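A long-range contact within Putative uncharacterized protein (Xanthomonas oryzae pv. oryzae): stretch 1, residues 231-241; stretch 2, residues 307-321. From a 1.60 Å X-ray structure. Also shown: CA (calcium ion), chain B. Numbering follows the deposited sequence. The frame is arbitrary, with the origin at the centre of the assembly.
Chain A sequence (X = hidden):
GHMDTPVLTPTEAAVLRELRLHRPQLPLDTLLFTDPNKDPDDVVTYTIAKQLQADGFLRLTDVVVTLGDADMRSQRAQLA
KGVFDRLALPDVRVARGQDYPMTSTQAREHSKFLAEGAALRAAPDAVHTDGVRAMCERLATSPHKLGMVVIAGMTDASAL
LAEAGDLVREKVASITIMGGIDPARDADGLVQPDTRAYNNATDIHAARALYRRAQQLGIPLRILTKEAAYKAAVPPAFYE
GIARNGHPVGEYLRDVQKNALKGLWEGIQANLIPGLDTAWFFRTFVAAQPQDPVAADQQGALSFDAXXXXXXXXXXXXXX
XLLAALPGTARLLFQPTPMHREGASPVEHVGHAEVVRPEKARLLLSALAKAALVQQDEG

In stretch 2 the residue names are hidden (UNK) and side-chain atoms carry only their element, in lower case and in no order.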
# COMPACT_ATOMS: atom_id res chain seq x y z
N LYS A 231 1.47 -14.42 5.83
CA LYS A 231 0.59 -15.07 6.78
C LYS A 231 -0.91 -14.81 6.50
O LYS A 231 -1.77 -15.66 6.77
CB LYS A 231 0.98 -14.61 8.16
CG LYS A 231 0.32 -15.42 9.27
CD LYS A 231 1.11 -15.25 10.54
CE LYS A 231 0.68 -16.25 11.59
NZ LYS A 231 0.81 -15.58 12.92
N ALA A 232 -1.21 -13.64 5.94
CA ALA A 232 -2.60 -13.24 5.70
C ALA A 232 -2.97 -13.26 4.20
O ALA A 232 -3.86 -12.52 3.76
CB ALA A 232 -2.84 -11.84 6.32
N ALA A 233 -2.29 -14.09 3.41
CA ALA A 233 -2.49 -14.12 1.96
C ALA A 233 -3.91 -14.50 1.64
O ALA A 233 -4.50 -15.34 2.34
CB ALA A 233 -1.51 -15.15 1.30
N VAL A 234 -4.49 -13.88 0.63
CA VAL A 234 -5.89 -14.13 0.24
C VAL A 234 -5.97 -15.05 -0.99
O VAL A 234 -5.03 -15.14 -1.79
CB VAL A 234 -6.63 -12.82 -0.05
CG1 VAL A 234 -6.63 -11.90 1.22
CG2 VAL A 234 -6.04 -12.13 -1.31
N PRO A 235 -7.09 -15.79 -1.16
CA PRO A 235 -7.19 -16.64 -2.36
C PRO A 235 -7.71 -15.85 -3.56
O PRO A 235 -8.13 -14.67 -3.36
CB PRO A 235 -8.24 -17.68 -1.96
CG PRO A 235 -9.18 -16.86 -1.05
CD PRO A 235 -8.28 -15.89 -0.28
N PRO A 236 -7.73 -16.45 -4.78
CA PRO A 236 -8.34 -15.78 -5.94
C PRO A 236 -9.77 -15.32 -5.66
O PRO A 236 -10.19 -14.39 -6.32
CB PRO A 236 -8.34 -16.87 -7.04
CG PRO A 236 -7.18 -17.73 -6.71
CD PRO A 236 -6.90 -17.60 -5.21
N ALA A 237 -10.50 -16.00 -4.76
CA ALA A 237 -11.90 -15.66 -4.53
C ALA A 237 -12.01 -14.22 -4.06
O ALA A 237 -13.09 -13.59 -4.25
CB ALA A 237 -12.55 -16.63 -3.51
N PHE A 238 -10.94 -13.73 -3.42
CA PHE A 238 -10.88 -12.30 -3.00
C PHE A 238 -11.11 -11.40 -4.21
O PHE A 238 -11.97 -10.51 -4.16
CB PHE A 238 -9.60 -11.93 -2.22
CG PHE A 238 -9.44 -10.43 -1.99
CD1 PHE A 238 -10.00 -9.83 -0.86
CD2 PHE A 238 -8.76 -9.65 -2.92
CE1 PHE A 238 -9.87 -8.47 -0.66
CE2 PHE A 238 -8.62 -8.31 -2.72
CZ PHE A 238 -9.18 -7.70 -1.57
N TYR A 239 -10.40 -11.66 -5.31
CA TYR A 239 -10.48 -10.86 -6.53
C TYR A 239 -11.75 -11.18 -7.31
O TYR A 239 -12.31 -10.31 -7.98
CB TYR A 239 -9.26 -11.10 -7.41
CG TYR A 239 -8.00 -10.45 -6.78
CD1 TYR A 239 -7.77 -9.11 -6.97
CD2 TYR A 239 -7.09 -11.18 -6.00
CE1 TYR A 239 -6.69 -8.48 -6.43
CE2 TYR A 239 -5.98 -10.55 -5.42
CZ TYR A 239 -5.82 -9.18 -5.64
OH TYR A 239 -4.77 -8.48 -5.15
N GLU A 240 -12.19 -12.45 -7.27
CA GLU A 240 -13.39 -12.79 -8.01
C GLU A 240 -14.59 -12.20 -7.32
O GLU A 240 -15.43 -11.64 -7.98
CB GLU A 240 -13.54 -14.31 -8.22
CG GLU A 240 -12.39 -14.96 -9.08
CD GLU A 240 -12.43 -14.67 -10.57
OE1 GLU A 240 -13.35 -13.97 -11.06
OE2 GLU A 240 -11.52 -15.13 -11.30
N GLY A 241 -14.59 -12.23 -5.99
CA GLY A 241 -15.61 -11.56 -5.17
C GLY A 241 -15.81 -10.08 -5.45
O GLY A 241 -16.93 -9.58 -5.49
N UNK A 307 -4.54 -23.58 -13.93
CA UNK A 307 -3.74 -23.21 -12.75
C UNK A 307 -4.46 -22.20 -11.80
O UNK A 307 -4.44 -22.37 -10.56
c UNK A 307 -1.09 -24.76 -12.82
c UNK A 307 -2.38 -22.61 -13.19
c UNK A 307 -1.53 -23.71 -13.83
c UNK A 307 -1.68 -22.00 -11.98
N UNK A 308 -5.07 -21.17 -12.39
CA UNK A 308 -5.87 -20.16 -11.64
C UNK A 308 -6.70 -20.81 -10.53
O UNK A 308 -6.56 -20.45 -9.34
c UNK A 308 -7.92 -16.16 -10.79
c UNK A 308 -7.46 -18.11 -11.94
n UNK A 308 -9.08 -16.63 -11.36
c UNK A 308 -5.58 -16.79 -10.66
c UNK A 308 -5.36 -15.65 -9.88
c UNK A 308 -8.79 -17.80 -12.05
c UNK A 308 -6.88 -17.05 -11.12
c UNK A 308 -6.41 -14.78 -9.56
c UNK A 308 -7.70 -15.01 -10.00
c UNK A 308 -6.72 -19.32 -12.58
N UNK A 309 -7.52 -21.85 -10.88
CA UNK A 309 -8.28 -22.50 -9.80
C UNK A 309 -7.46 -23.15 -8.69
O UNK A 309 -7.93 -23.34 -7.57
c UNK A 309 -9.08 -23.60 -10.55
c UNK A 309 -7.85 -22.39 -12.21
c UNK A 309 -9.17 -23.13 -11.96
N UNK A 310 -6.25 -23.57 -8.96
CA UNK A 310 -5.50 -24.19 -7.86
C UNK A 310 -4.82 -23.17 -6.93
O UNK A 310 -4.34 -23.51 -5.81
c UNK A 310 -4.98 -26.41 -9.01
o UNK A 310 -3.03 -27.62 -8.43
c UNK A 310 -3.83 -27.32 -9.32
n UNK A 310 -3.66 -27.65 -10.58
c UNK A 310 -4.43 -25.12 -8.41
N UNK A 311 -4.74 -21.93 -7.39
CA UNK A 311 -4.04 -20.94 -6.57
C UNK A 311 -4.88 -20.66 -5.34
O UNK A 311 -6.10 -20.51 -5.46
c UNK A 311 -3.33 -18.54 -6.41
c UNK A 311 -3.77 -19.66 -7.37
c UNK A 311 -2.71 -19.94 -8.44
N UNK A 312 -4.21 -20.62 -4.19
CA UNK A 312 -4.81 -20.28 -2.89
C UNK A 312 -4.18 -19.07 -2.12
O UNK A 312 -4.75 -18.57 -1.13
c UNK A 312 -4.79 -21.52 -1.92
c UNK A 312 -5.27 -22.76 -2.65
o UNK A 312 -3.46 -21.75 -1.44
N UNK A 313 -3.01 -18.57 -2.56
CA UNK A 313 -2.24 -17.66 -1.72
C UNK A 313 -1.78 -16.45 -2.54
O UNK A 313 -0.86 -16.60 -3.36
c UNK A 313 0.06 -20.02 0.38
n UNK A 313 2.31 -21.16 0.14
c UNK A 313 0.88 -21.09 -0.36
c UNK A 313 -0.97 -18.35 -1.22
c UNK A 313 -1.21 -19.63 -0.40
N UNK A 314 -2.37 -15.27 -2.32
CA UNK A 314 -1.99 -14.05 -3.03
C UNK A 314 -1.71 -12.98 -1.95
O UNK A 314 -2.58 -12.68 -1.10
c UNK A 314 -4.77 -14.25 -5.68
c UNK A 314 -3.42 -14.60 -5.09
c UNK A 314 -2.27 -14.67 -6.15
c UNK A 314 -3.11 -13.58 -3.98
N UNK A 315 -0.50 -12.39 -1.98
CA UNK A 315 -0.15 -11.42 -0.92
C UNK A 315 -0.74 -10.01 -1.09
O UNK A 315 -0.81 -9.50 -2.23
c UNK A 315 1.97 -12.66 -0.46
o UNK A 315 1.38 -13.44 0.31
n UNK A 315 3.18 -12.91 -0.97
c UNK A 315 1.36 -11.34 -0.84
N UNK A 316 -1.22 -9.42 0.01
CA UNK A 316 -1.71 -8.01 0.02
C UNK A 316 -0.85 -7.12 0.94
O UNK A 316 -1.24 -6.72 2.05
c UNK A 316 -3.20 -7.93 0.45
c UNK A 316 -5.67 -8.53 -0.07
c UNK A 316 -4.18 -8.53 -0.57
c UNK A 316 -3.97 -7.84 -1.96
N UNK A 317 0.33 -6.73 0.48
CA UNK A 317 1.25 -6.06 1.37
C UNK A 317 0.77 -4.68 1.75
O UNK A 317 0.78 -4.30 2.90
o UNK A 317 4.77 -10.60 -1.63
c UNK A 317 3.88 -8.04 0.86
c UNK A 317 3.04 -7.39 -1.29
c UNK A 317 4.41 -9.21 0.30
c UNK A 317 3.18 -7.13 0.07
c UNK A 317 4.23 -9.45 -1.06
c UNK A 317 3.55 -8.55 -1.86
c UNK A 317 2.62 -5.87 0.68
N UNK A 318 0.34 -3.93 0.76
CA UNK A 318 -0.01 -2.56 1.03
C UNK A 318 -1.33 -2.40 1.82
O UNK A 318 -1.43 -1.52 2.70
o UNK A 318 2.35 -1.91 -0.25
o UNK A 318 1.44 -1.15 -2.05
c UNK A 318 1.33 -1.62 -0.90
c UNK A 318 -0.04 -1.77 -0.28
N UNK A 319 -2.35 -3.20 1.52
CA UNK A 319 -3.57 -3.07 2.32
C UNK A 319 -3.30 -3.40 3.77
O UNK A 319 -3.84 -2.73 4.64
c UNK A 319 -4.46 -4.15 1.73
c UNK A 319 -2.59 -4.00 0.29
c UNK A 319 -4.10 -4.14 0.30
N UNK A 320 -2.47 -4.40 4.03
CA UNK A 320 -2.16 -4.70 5.41
C UNK A 320 -1.42 -3.56 6.08
O UNK A 320 -1.57 -3.34 7.28
c UNK A 320 -2.16 -7.22 5.23
c UNK A 320 -3.07 -7.54 6.43
c UNK A 320 -1.31 -5.98 5.51
c UNK A 320 -1.22 -8.45 4.97
N UNK A 321 -0.57 -2.85 5.34
CA UNK A 321 0.16 -1.69 5.90
C UNK A 321 -0.82 -0.62 6.36
O UNK A 321 -0.67 -0.06 7.44
c UNK A 321 1.95 0.01 5.37
o UNK A 321 2.04 -2.22 4.52
c UNK A 321 1.15 -1.15 4.85
CA CA B . 3.07 -0.26 -3.55
O HOH W 1 -5.68 -17.80 1.09
O HOH W 2 -2.73 -9.93 -4.29
O HOH W 3 4.38 -1.80 -1.76
O HOH W 4 3.12 -2.58 -4.44
O HOH W 5 5.55 -0.64 -4.20

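Position 307 carries four carbons, forked at the first, with one arm two carbons long; it is out of reach of stretch 1 and makes no contact with it. A fork at CB with unequal arms is isoleucine, I307.

Position 308 has one carbon leading to fused five- and six-membered rings that hold eight carbons and one nitrogen; its ring nitrogen points at E240 OE2 and one ring face lies against P236 CB. This is tryptophan. W308 NE1 donates to E240 OE2 at 2.9 Å with an N-H...O angle of 169°, nearly linear, so the carboxylate oxygen lies near the ring plane. P236 CB sits over one face, 3.8 Å from the centroid of the six-membered ring of W308 and 22° off its normal, a CH-pi contact.

At 309 three carbons close a ring onto the backbone N: P309, pointing away. Position 310 has three carbons, the third carrying one oxygen and one nitrogen, hence Q310, also directed away.

Position 311 shows one carbon carrying two more, one of them near P236 CD; the short symmetric fork is valine. V311 CG1 lies 3.9 Å from P236 CD, an apolar contact.

At 312 the first side-chain carbon bears one oxygen and one carbon: T312. Its side chain points away, and the backbone makes the contact, with P235 CA 3.3 Å from T312 O in a CA-H...O geometry.

Position 313 is a row of four carbons ending in nitrogen, the first carbon near A233 CB: lysine. K313 points away overall, yet its CB comes within 4.1 Å of A233 CB.

Position 314 has four carbons forked at the second, with a terminal carbon near P236 CD and Y239 CD2, the leucine pattern. L314 CD1 packs 4.0 Å from P236 CD and 3.9 Å from Y239 CD2.

At 315 two carbons end in one oxygen and one nitrogen, the oxygen near A233 CB, so this is N315. Its OD1 approaches A233 CB at 3.5 Å, while N315 ND2 donates to the hydroxyl of position 317 within the stretch.

Position 316 repeats the four-carbon fork at the second carbon, one terminal carbon near V234 CG1 and the F238 ring: L316, at the N-cap position. L316 CD1 lies 3.7 Å from V234 CG1 and over a face of F238, 4.1 Å from the centroid of that ring.

Position 317, a six-carbon ring bearing oxygen, is Y317; 318, two carbons and two oxygens, is D318, whose OD2 binds calcium at 2.4 Å; 319, three carbons in a backbone ring, is P319. None touches stretch 1.

Position 320 has four carbons forked at the second, one near A232 CB, and is L320, with CD1 4.0 Å from A232 CB. Position 321, one carbon bearing oxygen and carbon, is T321, out of reach.

The contact buries 712 Å² and centres on a single antiparallel bridge: V234 N donates to L314 O at 2.8 Å, and L314 N to V234 O at 2.7 Å. This pairing fixes the backbone register, while L314 and L316 pack against the side chains of stretch 1. Water 2 adds a polar link, accepting from Y239 OH at 2.6 Å and donating to N315 O at 2.8 Å. Beyond the bridge, W308 engages P236 through a ring face and E240, in the helix, through NE1.

Stretch 2 307-321: IWPQVTKLNLYDPLT
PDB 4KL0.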